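Local coordinates for transcriptional regulator, IclR family (Alicyclobacillus acidocaldarius subsp. acidocaldarius, PDB 5TJJ), which probably binds DNA through a helix-turn-helix domain and regulates transcription, as members of the IclR family generally do, at residues Asp154-Ser157 / Thr158-Val162; Glu179-Val182 / Arg183-Glu187. All coordinates share one frame; numbering follows the deposited sequence.

Contact 1: residues Asp154-Ser157 / Thr158-Val162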
loop_
_atom_site.group_PDB
_atom_site.type_symbol
_atom_site.label_atom_id
_atom_site.label_comp_id
_atom_site.label_asym_id
_atom_site.label_seq_id
_atom_site.Cartn_x
_atom_site.Cartn_y
_atom_site.Cartn_z
ATOM N N ASP A 154 9.322 -24.392 3.375
ATOM C CA ASP A 154 10.764 -24.207 3.410
ATOM C C ASP A 154 11.484 -25.254 2.563
ATOM O O ASP A 154 10.919 -26.292 2.206
ATOM C CB ASP A 154 11.276 -24.308 4.848
ATOM C CG ASP A 154 10.804 -23.169 5.731
ATOM O OD1 ASP A 154 10.524 -22.071 5.222
ATOM O OD2 ASP A 154 10.708 -23.368 6.953
ATOM N N ASP A 155 12.758 -24.982 2.278
ATOM C CA ASP A 155 13.664 -25.968 1.690
ATOM C C ASP A 155 13.630 -27.247 2.529
ATOM O O ASP A 155 13.445 -27.203 3.747
ATOM C CB ASP A 155 15.113 -25.421 1.617
ATOM C CG ASP A 155 16.040 -26.291 0.739
ATOM O OD1 ASP A 155 15.844 -26.339 -0.499
ATOM O OD2 ASP A 155 16.972 -26.934 1.273
ATOM N N GLU A 156 13.799 -28.380 1.862
ATOM C CA GLU A 156 13.888 -29.668 2.528
ATOM C C GLU A 156 15.019 -29.737 3.533
ATOM O O GLU A 156 14.898 -30.502 4.495
ATOM C CB GLU A 156 14.025 -30.823 1.530
ATOM C CG GLU A 156 12.669 -31.327 1.025
ATOM C CD GLU A 156 12.655 -31.716 -0.444
ATOM O OE1 GLU A 156 11.758 -31.221 -1.164
ATOM O OE2 GLU A 156 13.539 -32.503 -0.870
ATOM N N SER A 157 16.091 -28.954 3.341
ATOM C CA SER A 157 17.203 -28.905 4.333
ATOM C C SER A 157 16.720 -28.447 5.723
ATOM O O SER A 157 17.210 -28.924 6.712
ATOM C CB SER A 157 18.398 -28.064 3.842
ATOM O OG SER A 157 18.000 -26.731 3.619
ATOM N N THR A 158 15.734 -27.558 5.775
ATOM C CA THR A 158 15.109 -27.157 7.025
ATOM C C THR A 158 14.291 -28.311 7.620
ATOM O O THR A 158 14.309 -28.523 8.834
ATOM C CB THR A 158 14.195 -25.936 6.796
ATOM O OG1 THR A 158 14.956 -24.882 6.192
ATOM C CG2 THR A 158 13.584 -25.430 8.120
ATOM N N TRP A 159 13.581 -29.059 6.776
ATOM C CA TRP A 159 12.807 -30.182 7.283
ATOM C C TRP A 159 13.749 -31.120 8.015
ATOM O O TRP A 159 13.458 -31.557 9.118
ATOM C CB TRP A 159 12.136 -31.033 6.194
ATOM C CG TRP A 159 11.207 -30.412 5.314
ATOM C CD1 TRP A 159 10.750 -29.129 5.353
ATOM C CD2 TRP A 159 10.528 -31.056 4.235
ATOM N NE1 TRP A 159 9.831 -28.918 4.345
ATOM C CE2 TRP A 159 9.665 -30.087 3.646
ATOM C CE3 TRP A 159 10.570 -32.348 3.698
ATOM C CZ2 TRP A 159 8.839 -30.379 2.555
ATOM C CZ3 TRP A 159 9.773 -32.637 2.595
ATOM C CH2 TRP A 159 8.901 -31.654 2.041
ATOM N N ARG A 160 14.859 -31.442 7.367
ATOM C CA ARG A 160 15.829 -32.357 7.925
ATOM C C ARG A 160 16.466 -31.821 9.200
ATOM O O ARG A 160 16.654 -32.604 10.146
ATOM C CB ARG A 160 16.884 -32.748 6.901
ATOM C CG ARG A 160 16.354 -33.676 5.826
ATOM C CD ARG A 160 17.471 -34.279 5.001
ATOM N NE ARG A 160 18.017 -33.292 4.086
ATOM C CZ ARG A 160 17.485 -32.928 2.908
ATOM N NH1 ARG A 160 18.112 -32.006 2.166
ATOM N NH2 ARG A 160 16.333 -33.470 2.458
ATOM N N ARG A 161 16.756 -30.517 9.252
ATOM C CA ARG A 161 17.294 -29.919 10.472
ATOM C C ARG A 161 16.298 -30.056 11.620
ATOM O O ARG A 161 16.650 -30.524 12.702
ATOM C CB ARG A 161 17.692 -28.431 10.295
ATOM C CG ARG A 161 18.321 -27.814 11.555
ATOM C CD ARG A 161 18.669 -26.342 11.421
ATOM N NE ARG A 161 17.506 -25.512 11.063
ATOM C CZ ARG A 161 16.492 -25.204 11.884
ATOM N NH1 ARG A 161 16.430 -25.686 13.128
ATOM N NH2 ARG A 161 15.513 -24.442 11.438
ATOM N N VAL A 162 15.059 -29.644 11.383
ATOM C CA VAL A 162 14.026 -29.667 12.430
ATOM C C VAL A 162 13.749 -31.101 12.928
ATOM O O VAL A 162 13.632 -31.334 14.149
ATOM C CB VAL A 162 12.748 -28.975 11.945
ATOM C CG1 VAL A 162 11.610 -29.183 12.928
ATOM C CG2 VAL A 162 13.004 -27.476 11.750
#
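Glu156 lays its CG over one face of the Trp159 indole, a CH-pi contact in which CG stands 3.6 Å from the centroid of the six-membered ring and 17° off the ring normal. The two side chains run alongside each other. Chi1 (-86°) sets CG over the benzo rim, and the bend at chi2 then leads the carboxylate on past the ring, where OE1 forms a long, weak ion pair with Arg189. The indole NE1 donates to the Leu151 backbone carbonyl, which helps fix the rotation of the ring.

One residue earlier, Asp155 is the N-cap of helix 156-164. Its carboxylate OD2 accepts from Ser157 N at 3.0 Å, the donor standing well above the carboxylate plane, and receives the Ser157 hydroxyl, OG, at 2.6 Å on its anti lone pair. Ser157 reaches it by placing OG between its own backbone N and carbonyl carbon, chi1 61°. On the outer side Arg160 folds back at chi3, so that the Glu156 carbonyl oxygen lies 3.8 Å above the centre of the guanidinium plane; Arg160 NH2 touches Glu156 CB at 3.6 Å. Asp154 and Thr158 meet more loosely, OD2 to CG2 at 3.7 Å, and Asp154 OD2 has its salt bridge with Arg110.

The chemistry is that of a helix start: two bonds on one carboxylate oxygen tie down the first turn, and the negative charge of Asp155 would probably interact favourably with the helix dipole at this end.

Contact 2: residues Glu179-Val182 / Arg183-Glu187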
loop_
_atom_site.group_PDB
_atom_site.type_symbol
_atom_site.label_atom_id
_atom_site.label_comp_id
_atom_site.label_asym_id
_atom_site.label_seq_id
_atom_site.Cartn_x
_atom_site.Cartn_y
_atom_site.Cartn_z
ATOM N N GLU A 179 9.496 -40.434 9.242
ATOM C CA GLU A 179 9.014 -40.781 7.895
ATOM C C GLU A 179 7.538 -40.346 7.684
ATOM O O GLU A 179 7.165 -39.889 6.595
ATOM C CB GLU A 179 9.257 -42.274 7.567
ATOM C CG GLU A 179 10.725 -42.594 7.232
ATOM C CD GLU A 179 10.957 -44.010 6.669
ATOM O OE1 GLU A 179 10.438 -44.990 7.267
ATOM O OE2 GLU A 179 11.673 -44.149 5.638
ATOM N N GLU A 180 6.722 -40.451 8.730
ATOM C CA GLU A 180 5.343 -39.928 8.704
ATOM C C GLU A 180 5.270 -38.375 8.606
ATOM O O GLU A 180 4.446 -37.831 7.874
ATOM C CB GLU A 180 4.576 -40.419 9.940
ATOM C CG GLU A 180 3.078 -40.143 9.946
ATOM C CD GLU A 180 2.329 -40.781 8.778
ATOM O OE1 GLU A 180 2.809 -41.808 8.225
ATOM O OE2 GLU A 180 1.244 -40.255 8.411
ATOM N N TYR A 181 6.135 -37.676 9.329
ATOM C CA TYR A 181 6.116 -36.227 9.315
ATOM C C TYR A 181 6.501 -35.681 7.932
ATOM O O TYR A 181 5.824 -34.782 7.402
ATOM C CB TYR A 181 7.002 -35.632 10.424
ATOM C CG TYR A 181 6.613 -34.201 10.740
ATOM C CD1 TYR A 181 7.176 -33.142 10.033
ATOM C CD2 TYR A 181 5.655 -33.909 11.713
ATOM C CE1 TYR A 181 6.800 -31.831 10.282
ATOM C CE2 TYR A 181 5.285 -32.601 11.985
ATOM C CZ TYR A 181 5.858 -31.553 11.259
ATOM O OH TYR A 181 5.516 -30.222 11.477
ATOM N N VAL A 182 7.544 -36.254 7.337
ATOM C CA VAL A 182 7.938 -35.910 5.966
ATOM C C VAL A 182 6.788 -36.144 4.987
ATOM O O VAL A 182 6.521 -35.291 4.151
ATOM C CB VAL A 182 9.223 -36.656 5.510
ATOM C CG1 VAL A 182 9.482 -36.479 4.020
ATOM C CG2 VAL A 182 10.423 -36.153 6.286
ATOM N N ARG A 183 6.102 -37.273 5.108
ATOM C CA ARG A 183 4.932 -37.547 4.266
ATOM C C ARG A 183 3.820 -36.496 4.480
ATOM O O ARG A 183 3.208 -36.030 3.515
ATOM C CB ARG A 183 4.392 -38.973 4.505
ATOM C CG ARG A 183 3.506 -39.493 3.376
ATOM C CD ARG A 183 2.885 -40.852 3.704
ATOM N NE ARG A 183 1.987 -40.755 4.865
ATOM C CZ ARG A 183 0.744 -40.253 4.857
ATOM N NH1 ARG A 183 0.188 -39.785 3.731
ATOM N NH2 ARG A 183 0.044 -40.217 5.992
ATOM N N LEU A 184 3.575 -36.134 5.739
ATOM C CA LEU A 184 2.653 -35.046 6.063
ATOM C C LEU A 184 3.083 -33.669 5.508
ATOM O O LEU A 184 2.230 -32.905 5.047
ATOM C CB LEU A 184 2.415 -34.963 7.579
ATOM C CG LEU A 184 1.575 -36.112 8.143
ATOM C CD1 LEU A 184 1.364 -35.925 9.625
ATOM C CD2 LEU A 184 0.243 -36.216 7.416
ATOM N N LEU A 185 4.377 -33.366 5.526
ATOM C CA LEU A 185 4.835 -32.116 4.913
ATOM C C LEU A 185 4.666 -32.158 3.394
ATOM O O LEU A 185 4.180 -31.193 2.791
ATOM C CB LEU A 185 6.271 -31.783 5.282
ATOM C CG LEU A 185 6.528 -31.427 6.745
ATOM C CD1 LEU A 185 8.020 -31.478 7.055
ATOM C CD2 LEU A 185 5.951 -30.065 7.086
ATOM N N GLN A 186 5.037 -33.277 2.781
ATOM C CA GLN A 186 4.856 -33.426 1.339
ATOM C C GLN A 186 3.406 -33.200 0.958
ATOM O O GLN A 186 3.148 -32.426 0.023
ATOM C CB GLN A 186 5.368 -34.778 0.813
ATOM C CG GLN A 186 6.823 -34.725 0.391
ATOM C CD GLN A 186 7.575 -36.058 0.475
ATOM O OE1 GLN A 186 7.030 -37.101 0.853
ATOM N NE2 GLN A 186 8.857 -36.013 0.136
ATOM N N GLU A 187 2.470 -33.824 1.682
ATOM C CA GLU A 187 1.067 -33.728 1.287
ATOM C C GLU A 187 0.519 -32.324 1.532
ATOM O O GLU A 187 -0.286 -31.851 0.725
ATOM C CB GLU A 187 0.168 -34.852 1.866
ATOM C CG GLU A 187 -0.547 -34.557 3.178
ATOM C CD GLU A 187 -1.601 -35.602 3.571
ATOM O OE1 GLU A 187 -2.006 -36.417 2.718
ATOM O OE2 GLU A 187 -2.053 -35.589 4.753
#
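Glu180 and Arg183 are joined by a salt bridge, with Arg183 NH2 donating to Glu180 OE2 at 2.7 Å. The nitrogen arrives on the syn side of the oxygen, 21° out of the carboxylate plane, and the two flat groups are turned 54° against each other. It is a one-bond grip: the other oxygen, OE1, lies in the guanidinium plane at its edge, but stays 3.6 Å from Arg183 NE. Both chains fold toward the meeting, Glu180 bending at chi2 and Arg183 at chi3, and they end up side by side. An alanine in place of Glu180 would remove the carboxylate and would probably leave the Arg183 guanidinium without this ionic partner and freer to swing.

Backbone bonds join residues four apart beneath this pair, among them Leu185 N to Tyr181 O at 2.8 Å. On the inner side, Leu185 brings CD1 to the edge of the Tyr181 ring, near its plane, 3.5 Å from CE1. With CG anti to the backbone N (chi1 -159°), Tyr181 sends its ring into the interior, and its hydroxyl is hydrogen-bonded to the Tyr142 carbonyl. Ring and leucine together pack on Leu151 of helix 144-151. Val182 extends CG1 to within 4.0 Å of Gln186 NE2, a loose contact.

All this is typical of an amphipathic helix, with an i to i+3 ion pair on its outer side and aromatic and aliphatic residues turned inward, here in the C-terminal, GAF-related domain of an IclR-type regulator.

Coming from the N terminus, the chain leaves helix 144-151, turns, and enters helix 156-164 at contact 1; a further connection leads to helix 178-191, which holds contact 2. The two contacts lie in series, neither nesting nor crossing, and each spans a continuous piece of chain, so neither closes a long loop. Their centres are about 12 Å apart and the helices pack directly: Trp159 CG lies 3.8 Å from Leu185 CD1, while Trp159 CZ3 reaches Val182 CG1 at 4.1 Å. Helix 144-151 meets Tyr181, Leu184 and Leu185 of contact 2, so three successive helices of the C-terminal domain are drawn together.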